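PDB 4PVA: GH62 hydrolase from Scytalidium thermophilum, which is an alpha-L-arabinofuranosidase that probably releases arabinose side groups from arabinoxylan during the breakdown of plant cell walls. Local coordinates for residues L241-S255 against P267-E279. Sequence-based numbering, arbitrary orientation. Where two conformers were deposited one is given.
Sequences LVEAIGQEGHRYFRS and PLADTEANPWAGE. With PO4 (phosphate ion), chain F.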
loop_
_atom_site.group_PDB
_atom_site.type_symbol
_atom_site.label_atom_id
_atom_site.label_comp_id
_atom_site.label_asym_id
_atom_site.label_seq_id
_atom_site.Cartn_x
_atom_site.Cartn_y
_atom_site.Cartn_z
ATOM N N LEU A 241 0.173 9.233 -2.993
ATOM C CA LEU A 241 -0.676 9.236 -1.792
ATOM C C LEU A 241 0.204 8.966 -0.584
ATOM O O LEU A 241 1.069 8.093 -0.655
ATOM C CB LEU A 241 -1.721 8.150 -1.863
ATOM C CG LEU A 241 -2.566 8.104 -3.131
ATOM C CD1 LEU A 241 -3.575 6.989 -3.040
ATOM C CD2 LEU A 241 -3.241 9.432 -3.419
ATOM N N VAL A 242 0.007 9.696 0.500
ATOM C CA VAL A 242 0.713 9.436 1.766
ATOM C C VAL A 242 -0.275 9.599 2.887
ATOM O O VAL A 242 -1.064 10.528 2.900
ATOM C CB VAL A 242 1.958 10.360 1.990
ATOM C CG1 VAL A 242 2.656 10.023 3.308
ATOM C CG2 VAL A 242 2.944 10.282 0.835
ATOM N N GLU A 243 -0.224 8.702 3.857
ATOM C CA GLU A 243 -1.088 8.796 5.016
ATOM C C GLU A 243 -0.587 9.839 6.000
ATOM O O GLU A 243 0.615 9.924 6.266
ATOM C CB GLU A 243 -1.226 7.415 5.686
ATOM C CG GLU A 243 -2.239 7.311 6.784
ATOM C CD GLU A 243 -2.452 5.891 7.262
ATOM O OE1 GLU A 243 -2.118 4.954 6.501
ATOM O OE2 GLU A 243 -3.035 5.764 8.386
ATOM N N ALA A 244 -1.535 10.577 6.532
ATOM C CA ALA A 244 -1.333 11.533 7.576
ATOM C C ALA A 244 -2.247 11.237 8.759
ATOM O O ALA A 244 -3.284 10.600 8.637
ATOM C CB ALA A 244 -1.557 12.963 7.070
ATOM N N ILE A 245 -1.828 11.721 9.932
ATOM C CA ILE A 245 -2.638 11.593 11.163
ATOM C C ILE A 245 -3.073 12.985 11.540
ATOM O O ILE A 245 -2.231 13.868 11.731
ATOM C CB ILE A 245 -1.891 10.935 12.311
ATOM C CG1 ILE A 245 -1.194 9.653 11.855
ATOM C CG2 ILE A 245 -2.853 10.661 13.464
ATOM C CD1 ILE A 245 -0.527 8.855 12.957
ATOM N N GLY A 246 -4.372 13.199 11.599
ATOM C CA GLY A 246 -4.869 14.514 11.863
ATOM C C GLY A 246 -5.313 14.641 13.271
ATOM O O GLY A 246 -4.682 14.067 14.200
ATOM N N GLN A 247 -6.420 15.383 13.369
ATOM C CA GLN A 247 -7.133 15.702 14.584
ATOM C C GLN A 247 -7.704 14.430 15.110
ATOM O O GLN A 247 -8.252 13.638 14.333
ATOM C CB GLN A 247 -8.271 16.693 14.286
ATOM C CG GLN A 247 -7.779 18.090 13.950
ATOM C CD GLN A 247 -8.914 19.078 13.713
ATOM O OE1 GLN A 247 -9.919 18.751 13.067
ATOM N NE2 GLN A 247 -8.754 20.298 14.228
ATOM N N GLU A 248 -7.524 14.242 16.420
ATOM C CA GLU A 248 -8.083 13.148 17.176
ATOM C C GLU A 248 -7.524 11.833 16.710
ATOM O O GLU A 248 -8.122 10.802 16.942
ATOM C CB GLU A 248 -9.621 13.182 17.151
ATOM C CG GLU A 248 -10.240 14.202 18.122
ATOM C CD GLU A 248 -9.602 15.588 17.993
ATOM O OE1 GLU A 248 -9.642 16.134 16.866
ATOM O OE2 GLU A 248 -9.035 16.125 18.987
ATOM N N GLY A 249 -6.376 11.881 16.033
ATOM C CA GLY A 249 -5.742 10.684 15.547
ATOM C C GLY A 249 -6.406 10.130 14.300
ATOM O O GLY A 249 -6.161 8.992 13.945
ATOM N N HIS A 250 -7.259 10.882 13.620
ATOM C CA HIS A 250 -7.945 10.326 12.445
ATOM C C HIS A 250 -6.965 10.249 11.261
ATOM O O HIS A 250 -6.306 11.196 10.925
ATOM C CB HIS A 250 -9.150 11.146 12.054
ATOM C CG HIS A 250 -10.160 11.246 13.136
ATOM N ND1 HIS A 250 -11.124 12.224 13.172
ATOM C CD2 HIS A 250 -10.374 10.463 14.213
ATOM C CE1 HIS A 250 -11.891 12.039 14.231
ATOM N NE2 HIS A 250 -11.414 11.010 14.910
ATOM N N ARG A 251 -6.908 9.056 10.669
ATOM C CA ARG A 251 -6.012 8.830 9.520
ATOM C C ARG A 251 -6.681 9.264 8.232
ATOM O O ARG A 251 -7.888 9.002 8.021
ATOM C CB ARG A 251 -5.678 7.356 9.385
ATOM C CG ARG A 251 -5.164 6.685 10.648
ATOM C CD ARG A 251 -3.900 7.319 11.170
ATOM N NE ARG A 251 -3.403 6.569 12.313
ATOM C CZ ARG A 251 -2.783 5.394 12.259
ATOM N NH1 ARG A 251 -2.448 4.846 11.096
ATOM N NH2 ARG A 251 -2.441 4.795 13.389
ATOM N N TYR A 252 -5.931 9.930 7.364
ATOM C CA TYR A 252 -6.425 10.315 6.051
ATOM C C TYR A 252 -5.283 10.285 5.068
ATOM O O TYR A 252 -4.118 10.246 5.473
ATOM C CB TYR A 252 -7.068 11.700 6.097
ATOM C CG TYR A 252 -6.160 12.852 6.423
ATOM C CD1 TYR A 252 -5.873 13.168 7.741
ATOM C CD2 TYR A 252 -5.639 13.663 5.417
ATOM C CE1 TYR A 252 -5.047 14.249 8.055
ATOM C CE2 TYR A 252 -4.830 14.741 5.736
ATOM C CZ TYR A 252 -4.567 15.021 7.042
ATOM O OH TYR A 252 -3.753 16.124 7.307
ATOM N N PHE A 253 -5.586 10.332 3.779
ATOM C CA PHE A 253 -4.574 10.372 2.739
ATOM C C PHE A 253 -4.465 11.743 2.106
ATOM O O PHE A 253 -5.476 12.322 1.695
ATOM C CB PHE A 253 -4.849 9.315 1.667
ATOM C CG PHE A 253 -4.355 7.961 2.088
ATOM C CD1 PHE A 253 -5.137 7.104 2.866
ATOM C CD2 PHE A 253 -3.069 7.585 1.793
ATOM C CE1 PHE A 253 -4.601 5.896 3.313
ATOM C CE2 PHE A 253 -2.553 6.369 2.240
ATOM C CZ PHE A 253 -3.310 5.540 3.026
ATOM N N ARG A 254 -3.235 12.233 2.046
ATOM C CA ARG A 254 -2.840 13.395 1.261
ATOM C C ARG A 254 -2.417 12.917 -0.112
ATOM O O ARG A 254 -2.014 11.772 -0.298
ATOM C CB ARG A 254 -1.678 14.093 1.955
ATOM C CG ARG A 254 -1.997 14.654 3.335
ATOM C CD ARG A 254 -0.790 15.309 3.989
ATOM N NE ARG A 254 -0.396 16.533 3.346
ATOM C CZ ARG A 254 0.817 17.047 3.395
ATOM N NH1 ARG A 254 1.794 16.438 4.022
ATOM N NH2 ARG A 254 1.082 18.167 2.755
ATOM N N SER A 255 -2.522 13.818 -1.083
ATOM C CA SER A 255 -2.146 13.533 -2.452
ATOM C C SER A 255 -1.348 14.653 -3.077
ATOM O O SER A 255 -1.534 15.842 -2.754
ATOM C CB SER A 255 -3.361 13.224 -3.304
ATOM O OG SER A 255 -4.321 14.308 -3.307
ATOM N N PRO A 267 1.321 19.439 -4.300
ATOM C CA PRO A 267 0.075 19.035 -3.657
ATOM C C PRO A 267 -1.115 19.076 -4.580
ATOM O O PRO A 267 -1.255 20.000 -5.376
ATOM C CB PRO A 267 -0.068 20.054 -2.519
ATOM C CG PRO A 267 1.338 20.408 -2.198
ATOM C CD PRO A 267 2.022 20.471 -3.506
ATOM N N LEU A 268 -1.999 18.083 -4.411
ATOM C CA LEU A 268 -3.234 17.952 -5.163
ATOM C C LEU A 268 -4.378 18.227 -4.195
ATOM O O LEU A 268 -4.902 19.338 -4.147
ATOM C CB LEU A 268 -3.308 16.551 -5.814
ATOM C CG LEU A 268 -4.545 16.330 -6.665
ATOM C CD1 LEU A 268 -4.578 17.175 -7.924
ATOM C CD2 LEU A 268 -4.698 14.859 -7.001
ATOM N N ALA A 269 -4.743 17.251 -3.390
ATOM C CA ALA A 269 -5.725 17.388 -2.295
ATOM C C ALA A 269 -4.999 16.888 -1.076
ATOM O O ALA A 269 -4.844 15.674 -0.885
ATOM C CB ALA A 269 -6.976 16.562 -2.559
ATOM N N ASP A 270 -4.481 17.797 -0.246
ATOM C CA ASP A 270 -3.498 17.420 0.764
ATOM C C ASP A 270 -3.780 17.951 2.174
ATOM O O ASP A 270 -2.853 18.039 2.977
ATOM C CB ASP A 270 -2.085 17.835 0.343
ATOM C CG ASP A 270 -1.810 19.280 0.674
ATOM O OD1 ASP A 270 -2.792 20.061 0.618
ATOM O OD2 ASP A 270 -0.657 19.612 0.949
ATOM N N THR A 271 -5.031 18.269 2.474
ATOM C CA THR A 271 -5.399 18.754 3.802
ATOM C C THR A 271 -6.415 17.827 4.441
ATOM O O THR A 271 -7.077 17.044 3.776
ATOM C CB THR A 271 -5.966 20.208 3.758
ATOM O OG1 THR A 271 -7.276 20.159 3.191
ATOM C CG2 THR A 271 -5.110 21.136 2.983
ATOM N N GLU A 272 -6.577 17.921 5.755
ATOM C CA GLU A 272 -7.543 17.096 6.425
ATOM C C GLU A 272 -8.951 17.482 5.982
ATOM O O GLU A 272 -9.836 16.621 5.838
ATOM C CB GLU A 272 -7.384 17.159 7.941
ATOM C CG GLU A 272 -8.231 16.081 8.602
ATOM C CD GLU A 272 -7.899 15.818 10.048
ATOM O OE1 GLU A 272 -7.223 16.650 10.700
ATOM O OE2 GLU A 272 -8.325 14.729 10.515
ATOM N N ALA A 273 -9.199 18.775 5.790
ATOM C CA ALA A 273 -10.503 19.232 5.332
ATOM C C ALA A 273 -10.802 18.870 3.904
ATOM O O ALA A 273 -11.964 18.737 3.532
ATOM C CB ALA A 273 -10.625 20.747 5.524
ATOM N N ASN A 274 -9.740 18.718 3.102
ATOM C CA ASN A 274 -9.897 18.323 1.685
ATOM C C ASN A 274 -8.779 17.370 1.320
ATOM O O ASN A 274 -7.762 17.719 0.709
ATOM C CB ASN A 274 -9.982 19.472 0.688
ATOM C CG ASN A 274 -10.388 18.995 -0.691
ATOM O OD1 ASN A 274 -11.392 18.273 -0.821
ATOM N ND2 ASN A 274 -9.640 19.391 -1.710
ATOM N N PRO A 275 -8.979 16.132 1.752
ATOM C CA PRO A 275 -7.979 15.094 1.571
ATOM C C PRO A 275 -8.213 14.376 0.261
ATOM O O PRO A 275 -9.246 14.546 -0.391
ATOM C CB PRO A 275 -8.309 14.156 2.731
ATOM C CG PRO A 275 -9.819 14.175 2.787
ATOM C CD PRO A 275 -10.146 15.636 2.522
ATOM N N TRP A 276 -7.288 13.512 -0.106
ATOM C CA TRP A 276 -7.561 12.552 -1.196
ATOM C C TRP A 276 -8.676 11.613 -0.726
ATOM O O TRP A 276 -9.670 11.450 -1.459
ATOM C CB TRP A 276 -6.309 11.812 -1.613
ATOM C CG TRP A 276 -6.495 10.999 -2.837
ATOM C CD1 TRP A 276 -6.488 11.447 -4.118
ATOM C CD2 TRP A 276 -6.775 9.577 -2.907
ATOM N NE1 TRP A 276 -6.694 10.387 -4.994
ATOM C CE2 TRP A 276 -6.871 9.240 -4.273
ATOM C CE3 TRP A 276 -6.928 8.561 -1.956
ATOM C CZ2 TRP A 276 -7.133 7.928 -4.691
ATOM C CZ3 TRP A 276 -7.167 7.288 -2.399
ATOM C CH2 TRP A 276 -7.289 7.004 -3.730
ATOM N N ALA A 277 -8.532 11.047 0.474
ATOM C CA ALA A 277 -9.590 10.255 1.090
ATOM C C ALA A 277 -9.459 10.405 2.574
ATOM O O ALA A 277 -8.359 10.263 3.135
ATOM C CB ALA A 277 -9.483 8.781 0.701
ATOM N N GLY A 278 -10.556 10.693 3.243
ATOM C CA GLY A 278 -10.571 10.842 4.674
ATOM C C GLY A 278 -11.999 11.003 5.166
ATOM O O GLY A 278 -12.943 11.058 4.371
ATOM N N GLU A 279 -12.169 11.153 6.470
ATOM C CA GLU A 279 -13.509 11.372 7.037
ATOM C C GLU A 279 -14.232 12.504 6.306
ATOM O O GLU A 279 -15.444 12.458 6.156
ATOM C CB GLU A 279 -13.411 11.710 8.531
ATOM C CG GLU A 279 -14.784 11.793 9.197
ATOM C CD GLU A 279 -14.754 12.076 10.671
ATOM O OE1 GLU A 279 -13.700 12.477 11.222
ATOM O OE2 GLU A 279 -15.867 11.935 11.273
HETATM P P PO4 F . -0.307 1.012 10.384
HETATM O O1 PO4 F . -1.157 2.293 10.203
HETATM O O2 PO4 F . 1.183 1.415 10.326
HETATM O O3 PO4 F . -0.581 0.502 11.779
HETATM O O4 PO4 F . -0.648 0.059 9.340
HETATM O O HOH W 1 -11.275 14.229 11.044
HETATM O O HOH W 2 -10.134 10.415 8.423
HETATM O O HOH W 3 -4.217 17.194 9.761
#
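Phe-253 N and O pair with Ala-277 O and Trp-276 N, respectively, joining strand 251-258, on the side away from strand 238-245, to the segment 267-279; two residues, Trp-276 and Ala-277, lie opposite the one residue Phe-253, a classic beta bulge. Leu-268 and Ala-269 form a second such bulge opposite Ser-255, where Leu-268 N donates to Ser-255 O. Ser-255 OG, lying between its own backbone N and carbonyl carbon (chi1 58°), donates to Ala-269 O at 2.8 Å. Ser-255 N reaches that oxygen from the same face of its carbonyl plane, so one acceptor takes two bonds.

Arg-254 runs side by side with Asp-270 and grips it with two nitrogens: NE donates to Asp-270 O at 2.9 Å, while NH2 forms a salt bridge with Asp-270 OD2, coming from above the carboxylate plane. NH1 binds Ala-219 O, tying in a third piece of chain. A methionine here would probably leave the Asp-270 carboxylate without its countercharge and the Asp-270 and Ala-219 carbonyls without their guanidinium donors.

The Tyr-252 ring is sandwiched between Ala-244 CB and Glu-272 CA, the latter in a CH-pi contact over the face, 3.9 Å from the ring centroid. The Glu-272 side chain, CG anti to the backbone N (chi1 -169°), crosses the tyrosine side chain roughly at right angles, and its OE1 accepts an almost straight bond from Gln-247 N through the syn lone pair. Farther into the fold, Leu-241 CD2 sits over the five-membered ring of Trp-276, 3.6 Å from its centroid, in a CH-pi contact; Trp-24 and Trp-26 also meet this indole.

The segment is thus fastened to the outer part of one propeller blade of this GH62 fold. A water bonded to His-250 ND1 donates to both Glu-272 OE2 and Glu-279 OE1, which would probably ease the closeness of two acids, whereas apolar contact and the bulge bonds hold the indole end.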